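Local coordinates for putative uncharacterized protein (Methanosarcina barkeri str. Fusaro, PDB 3P43) that is probably a manganese-dependent phosphoesterase of the LigD 3'-phosphoesterase superfamily, acting on 3' ends in DNA repair, at residues P63-E75 and G141-S152. Sequence-based numbering, arbitrary orientation. Where two conformers were deposited one is given.
Sequences PPKDAGTRRLAIE and GEKGWLFFKKAS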
ATOM      1  N   PRO A  63      -4.907   2.197   6.437  1.00 20.61           N
ATOM      2  CA  PRO A  63      -5.551   2.578   5.178  1.00 20.16           C
ATOM      3  C   PRO A  63      -7.026   2.838   5.447  1.00 20.20           C
ATOM      4  O   PRO A  63      -7.626   2.135   6.254  1.00 19.33           O
ATOM      5  CB  PRO A  63      -5.365   1.336   4.301  1.00 17.21           C
ATOM      6  CG  PRO A  63      -4.113   0.701   4.833  1.00 18.41           C
ATOM      7  CD  PRO A  63      -4.162   0.931   6.324  1.00 21.11           C
ATOM      8  N   PRO A  64      -7.603   3.854   4.797  1.00 19.42           N
ATOM      9  CA  PRO A  64      -8.967   4.258   5.155  1.00 22.23           C
ATOM     10  C   PRO A  64     -10.000   3.276   4.603  1.00 20.94           C
ATOM     11  O   PRO A  64      -9.961   2.940   3.421  1.00 17.34           O
ATOM     12  CB  PRO A  64      -9.107   5.633   4.488  1.00 19.73           C
ATOM     13  CG  PRO A  64      -8.193   5.559   3.301  1.00 23.42           C
ATOM     14  CD  PRO A  64      -7.035   4.676   3.712  1.00 21.12           C
ATOM     15  N   LYS A  65     -10.911   2.822   5.456  1.00 22.60           N
ATOM     16  CA  LYS A  65     -11.932   1.867   5.039  1.00 22.05           C
ATOM     17  C   LYS A  65     -13.122   2.556   4.378  1.00 21.00           C
ATOM     18  O   LYS A  65     -13.895   1.923   3.659  1.00 22.16           O
ATOM     19  CB  LYS A  65     -12.410   1.028   6.227  1.00 21.43           C
ATOM     20  CG  LYS A  65     -11.322   0.190   6.888  1.00 23.32           C
ATOM     21  CD  LYS A  65     -11.889  -0.574   8.068  1.00 28.50           C
ATOM     22  CE  LYS A  65     -10.791  -1.213   8.894  1.00 31.30           C
ATOM     23  NZ  LYS A  65     -11.334  -1.950  10.071  1.00 36.16           N
ATOM     24  N   ASP A  66     -13.263   3.852   4.632  1.00 24.19           N
ATOM     25  CA  ASP A  66     -14.360   4.638   4.075  1.00 23.59           C
ATOM     26  C   ASP A  66     -13.838   5.911   3.424  1.00 21.82           C
ATOM     27  O   ASP A  66     -12.805   6.439   3.826  1.00 25.18           O
ATOM     28  CB  ASP A  66     -15.356   5.013   5.179  1.00 27.87           C
ATOM     29  CG  ASP A  66     -16.128   3.821   5.704  1.00 28.71           C
ATOM     30  OD1 ASP A  66     -16.342   2.858   4.934  1.00 32.58           O
ATOM     31  OD2 ASP A  66     -16.527   3.851   6.886  1.00 36.89           O
ATOM     32  N   ALA A  67     -14.566   6.410   2.428  1.00 22.44           N
ATOM     33  CA  ALA A  67     -14.230   7.682   1.803  1.00 22.40           C
ATOM     34  C   ALA A  67     -14.265   8.796   2.843  1.00 21.45           C
ATOM     35  O   ALA A  67     -14.748   8.595   3.960  1.00 22.54           O
ATOM     36  CB  ALA A  67     -15.195   7.987   0.666  1.00 23.66           C
ATOM     37  N   GLY A  68     -13.746   9.965   2.473  1.00 23.55           N
ATOM     38  CA  GLY A  68     -13.717  11.111   3.367  1.00 26.07           C
ATOM     39  C   GLY A  68     -12.369  11.345   4.023  1.00 29.95           C
ATOM     40  O   GLY A  68     -12.014  12.479   4.340  1.00 32.92           O
ATOM     41  N   THR A  69     -11.613  10.273   4.225  1.00 26.67           N
ATOM     42  CA  THR A  69     -10.320  10.357   4.899  1.00 23.98           C
ATOM     43  C   THR A  69      -9.146  10.263   3.919  1.00 27.30           C
ATOM     44  O   THR A  69      -9.091   9.347   3.099  1.00 27.60           O
ATOM     45  CB  THR A  69     -10.174   9.231   5.938  1.00 28.39           C
ATOM     46  OG1 THR A  69     -11.270   9.288   6.859  1.00 26.35           O
ATOM     47  CG2 THR A  69      -8.857   9.364   6.693  1.00 27.35           C
ATOM     48  N   ARG A  70      -8.208  11.204   4.015  1.00 22.46           N
ATOM     49  CA  ARG A  70      -7.015  11.190   3.167  1.00 24.38           C
ATOM     50  C   ARG A  70      -5.803  10.765   3.982  1.00 21.37           C
ATOM     51  O   ARG A  70      -5.604  11.243   5.097  1.00 20.63           O
ATOM     52  CB  ARG A  70      -6.740  12.571   2.559  1.00 22.47           C
ATOM     53  CG  ARG A  70      -7.965  13.398   2.194  1.00 27.58           C
ATOM     54  CD  ARG A  70      -8.839  12.700   1.171  1.00 28.58           C
ATOM     55  NE  ARG A  70      -9.768  13.631   0.532  1.00 30.28           N
ATOM     56  CZ  ARG A  70     -10.923  13.268  -0.012  1.00 31.76           C
ATOM     57  NH1 ARG A  70     -11.296  11.998   0.019  1.00 31.06           N
ATOM     58  NH2 ARG A  70     -11.709  14.174  -0.577  1.00 38.54           N
ATOM     59  N   ARG A  71      -4.994   9.870   3.422  1.00 18.47           N
ATOM     60  CA  ARG A  71      -3.756   9.439   4.066  1.00 20.10           C
ATOM     61  C   ARG A  71      -2.525   9.818   3.252  1.00 19.41           C
ATOM     62  O   ARG A  71      -2.593   9.936   2.031  1.00 21.24           O
ATOM     63  CB  ARG A  71      -3.760   7.922   4.279  1.00 19.31           C
ATOM     64  CG  ARG A  71      -4.855   7.421   5.190  1.00 21.95           C
ATOM     65  CD  ARG A  71      -4.551   7.742   6.636  1.00 23.70           C
ATOM     66  NE  ARG A  71      -5.330   6.900   7.535  1.00 29.00           N
ATOM     67  CZ  ARG A  71      -6.184   7.360   8.439  1.00 26.90           C
ATOM     68  NH1 ARG A  71      -6.361   8.667   8.578  1.00 23.67           N
ATOM     69  NH2 ARG A  71      -6.854   6.512   9.211  1.00 33.54           N
ATOM     70  N   LEU A  72      -1.401  10.006   3.937  1.00 18.97           N
ATOM     71  CA  LEU A  72      -0.108  10.118   3.272  1.00 21.39           C
ATOM     72  C   LEU A  72       0.393   8.724   2.906  1.00 19.71           C
ATOM     73  O   LEU A  72       0.323   7.799   3.715  1.00 21.69           O
ATOM     74  CB  LEU A  72       0.914  10.800   4.184  1.00 24.00           C
ATOM     75  CG  LEU A  72       2.380  10.684   3.754  1.00 24.58           C
ATOM     76  CD1 LEU A  72       2.645  11.481   2.478  1.00 21.30           C
ATOM     77  CD2 LEU A  72       3.324  11.119   4.872  1.00 23.58           C
ATOM     78  N   ALA A  73       0.886   8.567   1.684  1.00 20.86           N
ATOM     79  CA  ALA A  73       1.497   7.309   1.270  1.00 15.22           C
ATOM     80  C   ALA A  73       2.859   7.593   0.667  1.00 15.72           C
ATOM     81  O   ALA A  73       2.970   8.344  -0.297  1.00 17.81           O
ATOM     82  CB  ALA A  73       0.614   6.583   0.280  1.00 13.60           C
ATOM     83  N   ILE A  74       3.894   7.002   1.250  1.00 14.57           N
ATOM     84  CA  ILE A  74       5.263   7.220   0.801  1.00 16.50           C
ATOM     85  C   ILE A  74       5.763   6.022   0.010  1.00 17.69           C
ATOM     86  O   ILE A  74       5.872   4.926   0.553  1.00 18.73           O
ATOM     87  CB  ILE A  74       6.213   7.440   1.996  1.00 18.22           C
ATOM     88  CG1 ILE A  74       5.604   8.440   2.980  1.00 19.06           C
ATOM     89  CG2 ILE A  74       7.585   7.911   1.513  1.00 16.88           C
ATOM     90  CD1 ILE A  74       6.352   8.535   4.305  1.00 23.91           C
ATOM     91  N   GLU A  75       6.065   6.227  -1.270  1.00 13.47           N
ATOM     92  CA  GLU A  75       6.594   5.155  -2.101  0.56 17.88           C
ATOM     93  C   GLU A  75       7.855   4.556  -1.485  1.00 19.90           C
ATOM     94  O   GLU A  75       8.765   5.278  -1.068  1.00 21.49           O
ATOM     95  CB  GLU A  75       6.889   5.663  -3.515  0.56 18.33           C
ATOM     96  CG  GLU A  75       7.574   4.636  -4.408  0.56 21.62           C
ATOM     97  CD  GLU A  75       7.809   5.146  -5.821  0.56 21.25           C
ATOM     98  OE1 GLU A  75       6.829   5.541  -6.484  0.56 19.16           O
ATOM     99  OE2 GLU A  75       8.975   5.141  -6.272  0.56 23.57           O
ATOM    100  N   GLY A 141      12.461  17.327  -3.807  1.00 45.86           N
ATOM    101  CA  GLY A 141      12.664  16.046  -3.155  1.00 51.80           C
ATOM    102  C   GLY A 141      11.696  14.988  -3.646  1.00 50.42           C
ATOM    103  O   GLY A 141      10.833  15.266  -4.476  1.00 51.85           O
ATOM    104  N   GLU A 142      11.845  13.767  -3.138  1.00 49.72           N
ATOM    105  CA  GLU A 142      10.930  12.684  -3.479  1.00 47.61           C
ATOM    106  C   GLU A 142       9.523  13.035  -3.006  1.00 39.76           C
ATOM    107  O   GLU A 142       9.341  13.535  -1.896  1.00 44.25           O
ATOM    108  CB  GLU A 142      11.395  11.363  -2.859  1.00 53.92           C
ATOM    109  N   LYS A 143       8.530  12.774  -3.848  1.00 32.75           N
ATOM    110  CA  LYS A 143       7.175  13.241  -3.577  1.00 32.35           C
ATOM    111  C   LYS A 143       6.221  12.148  -3.097  1.00 26.34           C
ATOM    112  O   LYS A 143       6.141  11.070  -3.686  1.00 23.88           O
ATOM    113  CB  LYS A 143       6.609  13.952  -4.807  1.00 28.54           C
ATOM    114  CG  LYS A 143       7.393  15.195  -5.178  1.00 31.06           C
ATOM    115  CD  LYS A 143       7.178  15.583  -6.628  1.00 31.51           C
ATOM    116  CE  LYS A 143       8.097  16.729  -7.019  1.00 34.44           C
ATOM    117  NZ  LYS A 143       9.530  16.391  -6.784  1.00 42.47           N
ATOM    118  N   GLY A 144       5.498  12.448  -2.021  1.00 24.08           N
ATOM    119  CA  GLY A 144       4.537  11.521  -1.456  1.00 20.12           C
ATOM    120  C   GLY A 144       3.243  11.449  -2.239  1.00 19.88           C
ATOM    121  O   GLY A 144       3.017  12.221  -3.173  1.00 19.66           O
ATOM    122  N   TRP A 145       2.383  10.516  -1.851  1.00 16.41           N
ATOM    123  CA  TRP A 145       1.120  10.314  -2.540  1.00 16.69           C
ATOM    124  C   TRP A 145      -0.050  10.552  -1.612  1.00 17.26           C
ATOM    125  O   TRP A 145      -0.016  10.155  -0.442  1.00 20.42           O
ATOM    126  CB  TRP A 145       1.029   8.886  -3.065  1.00 16.45           C
ATOM    127  CG  TRP A 145       2.073   8.521  -4.060  1.00 16.83           C
ATOM    128  CD1 TRP A 145       3.416   8.431  -3.844  1.00 16.10           C
ATOM    129  CD2 TRP A 145       1.860   8.165  -5.429  1.00 16.47           C
ATOM    130  NE1 TRP A 145       4.053   8.045  -4.993  1.00 14.84           N
ATOM    131  CE2 TRP A 145       3.122   7.875  -5.984  1.00 14.51           C
ATOM    132  CE3 TRP A 145       0.725   8.064  -6.241  1.00 15.96           C
ATOM    133  CZ2 TRP A 145       3.284   7.495  -7.319  1.00 13.77           C
ATOM    134  CZ3 TRP A 145       0.886   7.689  -7.565  1.00 17.94           C
ATOM    135  CH2 TRP A 145       2.158   7.408  -8.089  1.00 15.30           C
ATOM    136  N   LEU A 146      -1.085  11.195  -2.134  1.00 17.07           N
ATOM    137  CA  LEU A 146      -2.353  11.313  -1.421  1.00 18.76           C
ATOM    138  C   LEU A 146      -3.160  10.034  -1.634  1.00 18.44           C
ATOM    139  O   LEU A 146      -3.441   9.654  -2.768  1.00 16.82           O
ATOM    140  CB  LEU A 146      -3.148  12.503  -1.947  1.00 18.53           C
ATOM    141  CG  LEU A 146      -4.387  12.844  -1.127  1.00 21.86           C
ATOM    142  CD1 LEU A 146      -3.941  13.529   0.139  1.00 19.25           C
ATOM    143  CD2 LEU A 146      -5.321  13.739  -1.919  1.00 21.42           C
ATOM    144  N   PHE A 147      -3.544   9.383  -0.540  1.00 15.48           N
ATOM    145  CA  PHE A 147      -4.175   8.070  -0.603  1.00 13.78           C
ATOM    146  C   PHE A 147      -5.586   8.107  -0.007  1.00 17.86           C
ATOM    147  O   PHE A 147      -5.764   8.486   1.144  1.00 14.20           O
ATOM    148  CB  PHE A 147      -3.294   7.073   0.159  1.00 14.16           C
ATOM    149  CG  PHE A 147      -3.802   5.657   0.153  1.00 16.24           C
ATOM    150  CD1 PHE A 147      -4.498   5.149  -0.933  1.00 18.29           C
ATOM    151  CD2 PHE A 147      -3.544   4.819   1.227  1.00 19.83           C
ATOM    152  CE1 PHE A 147      -4.946   3.840  -0.937  1.00 17.93           C
ATOM    153  CE2 PHE A 147      -3.991   3.508   1.232  1.00 19.98           C
ATOM    154  CZ  PHE A 147      -4.695   3.018   0.147  1.00 18.33           C
ATOM    155  N   PHE A 148      -6.592   7.711  -0.782  1.00 17.65           N
ATOM    156  CA  PHE A 148      -7.961   7.734  -0.273  1.00 17.07           C
ATOM    157  C   PHE A 148      -8.925   6.812  -1.015  1.00 17.16           C
ATOM    158  O   PHE A 148      -8.664   6.388  -2.138  1.00 16.11           O
ATOM    159  CB  PHE A 148      -8.514   9.171  -0.269  1.00 16.55           C
ATOM    160  CG  PHE A 148      -8.565   9.812  -1.632  1.00 16.92           C
ATOM    161  CD1 PHE A 148      -9.717   9.758  -2.395  1.00 18.95           C
ATOM    162  CD2 PHE A 148      -7.461  10.481  -2.140  1.00 16.29           C
ATOM    163  CE1 PHE A 148      -9.771  10.354  -3.647  1.00 20.57           C
ATOM    164  CE2 PHE A 148      -7.506  11.081  -3.389  1.00 15.46           C
ATOM    165  CZ  PHE A 148      -8.664  11.015  -4.144  1.00 18.84           C
ATOM    166  N   LYS A 149     -10.049   6.519  -0.369  1.00 19.30           N
ATOM    167  CA  LYS A 149     -11.120   5.751  -0.985  1.00 19.46           C
ATOM    168  C   LYS A 149     -12.082   6.701  -1.688  1.00 20.84           C
ATOM    169  O   LYS A 149     -12.520   7.688  -1.103  1.00 20.81           O
ATOM    170  CB  LYS A 149     -11.873   4.938   0.066  1.00 17.74           C
ATOM    171  CG  LYS A 149     -12.989   4.085  -0.519  1.00 21.02           C
ATOM    172  CD  LYS A 149     -13.738   3.316   0.549  1.00 22.00           C
ATOM    173  CE  LYS A 149     -14.916   2.568  -0.058  1.00 25.58           C
ATOM    174  NZ  LYS A 149     -15.603   1.735   0.959  1.00 28.50           N
ATOM    175  N   LYS A 150     -12.407   6.403  -2.943  1.00 20.25           N
ATOM    176  CA  LYS A 150     -13.297   7.262  -3.726  1.00 25.43           C
ATOM    177  C   LYS A 150     -14.698   7.332  -3.113  1.00 21.71           C
ATOM    178  O   LYS A 150     -15.243   6.325  -2.655  1.00 27.39           O
ATOM    179  CB  LYS A 150     -13.363   6.789  -5.180  1.00 22.46           C
ATOM    180  CG  LYS A 150     -13.014   7.859  -6.200  1.00 23.65           C
ATOM    181  CD  LYS A 150     -12.831   7.262  -7.581  1.00 25.02           C
ATOM    182  CE  LYS A 150     -12.476   8.322  -8.613  1.00 33.85           C
ATOM    183  NZ  LYS A 150     -13.621   9.235  -8.881  1.00 28.55           N
ATOM    184  N   ALA A 151     -15.269   8.530  -3.113  1.00 27.46           N
ATOM    185  CA  ALA A 151     -16.570   8.781  -2.504  1.00 31.54           C
ATOM    186  C   ALA A 151     -17.655   7.908  -3.113  1.00 34.45           C
ATOM    187  O   ALA A 151     -18.612   7.536  -2.437  1.00 34.98           O
ATOM    188  CB  ALA A 151     -16.943  10.257  -2.629  1.00 31.59           C
ATOM    189  N   SER A 152     -17.500   7.589  -4.394  1.00 29.67           N
ATOM    190  CA  SER A 152     -18.436   6.716  -5.101  1.00 40.06           C
ATOM    191  C   SER A 152     -19.809   6.632  -4.429  1.00 45.92           C
ATOM    192  O   SER A 152     -20.753   7.312  -4.832  1.00 47.35           O
ATOM    193  CB  SER A 152     -17.838   5.313  -5.257  1.00 40.86           C
ATOM    194  OG  SER A 152     -16.630   5.347  -6.003  1.00 38.00           O
ATOM    195  OXT SER A 152     -20.011   5.887  -3.465  1.00 39.89           O
TER
HETATM  196  O   HOH W   1     -10.900   7.682   1.966  1.00 16.82           O
HETATM  197  O   HOH W   2     -12.897   9.982  -0.165  1.00 22.65           O
HETATM  198  O   HOH W   3       6.737   9.050  -1.857  1.00 19.20           O
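The guanidinium of Arg70 lies over one face of the Phe148 ring in a cation-pi contact, CZ 4.7 Å from the ring centroid with the two planes 50° apart; a water sits in plane at the guanidinium edge, and Gly68 O lies above one of its faces. This illustrates how neighbouring antiparallel strands of a beta barrel, here 70-75 and 145-149, send alternate side chains to opposite faces: this pair lies with Leu72 and Leu146 on the more exposed one, while Ala73, Trp145 and Phe147 point to the other, buried face. There Ala73 O meets the edge of the Trp145 indole, which also stacks edge-to-face on Trp57. Phe147, its CG anti to the backbone N (chi1 -179°), reaches Pro63 CB with CE2 at 4.0 Å, and its ring meets Phe46. Two hydrogen-bonded pairs, Arg71 with Phe147 and Ala73 with Trp145, hold the backbones together. At the end of its strand, Lys149 runs extended beside Asp66 of the 63-69 loop, all its torsions near 180°, which carries NZ to Lys65 O at 3.2 Å, the donor tilted 21° from the carbonyl plane. With an alanine here, Lys65 O is likely to lose its ammonium donor, and the loop at 65-67 the aliphatic chain lying against it. A water accepts from Lys149 N at 2.7 Å and lies within bonding distance of Asp66 O and Thr69 O.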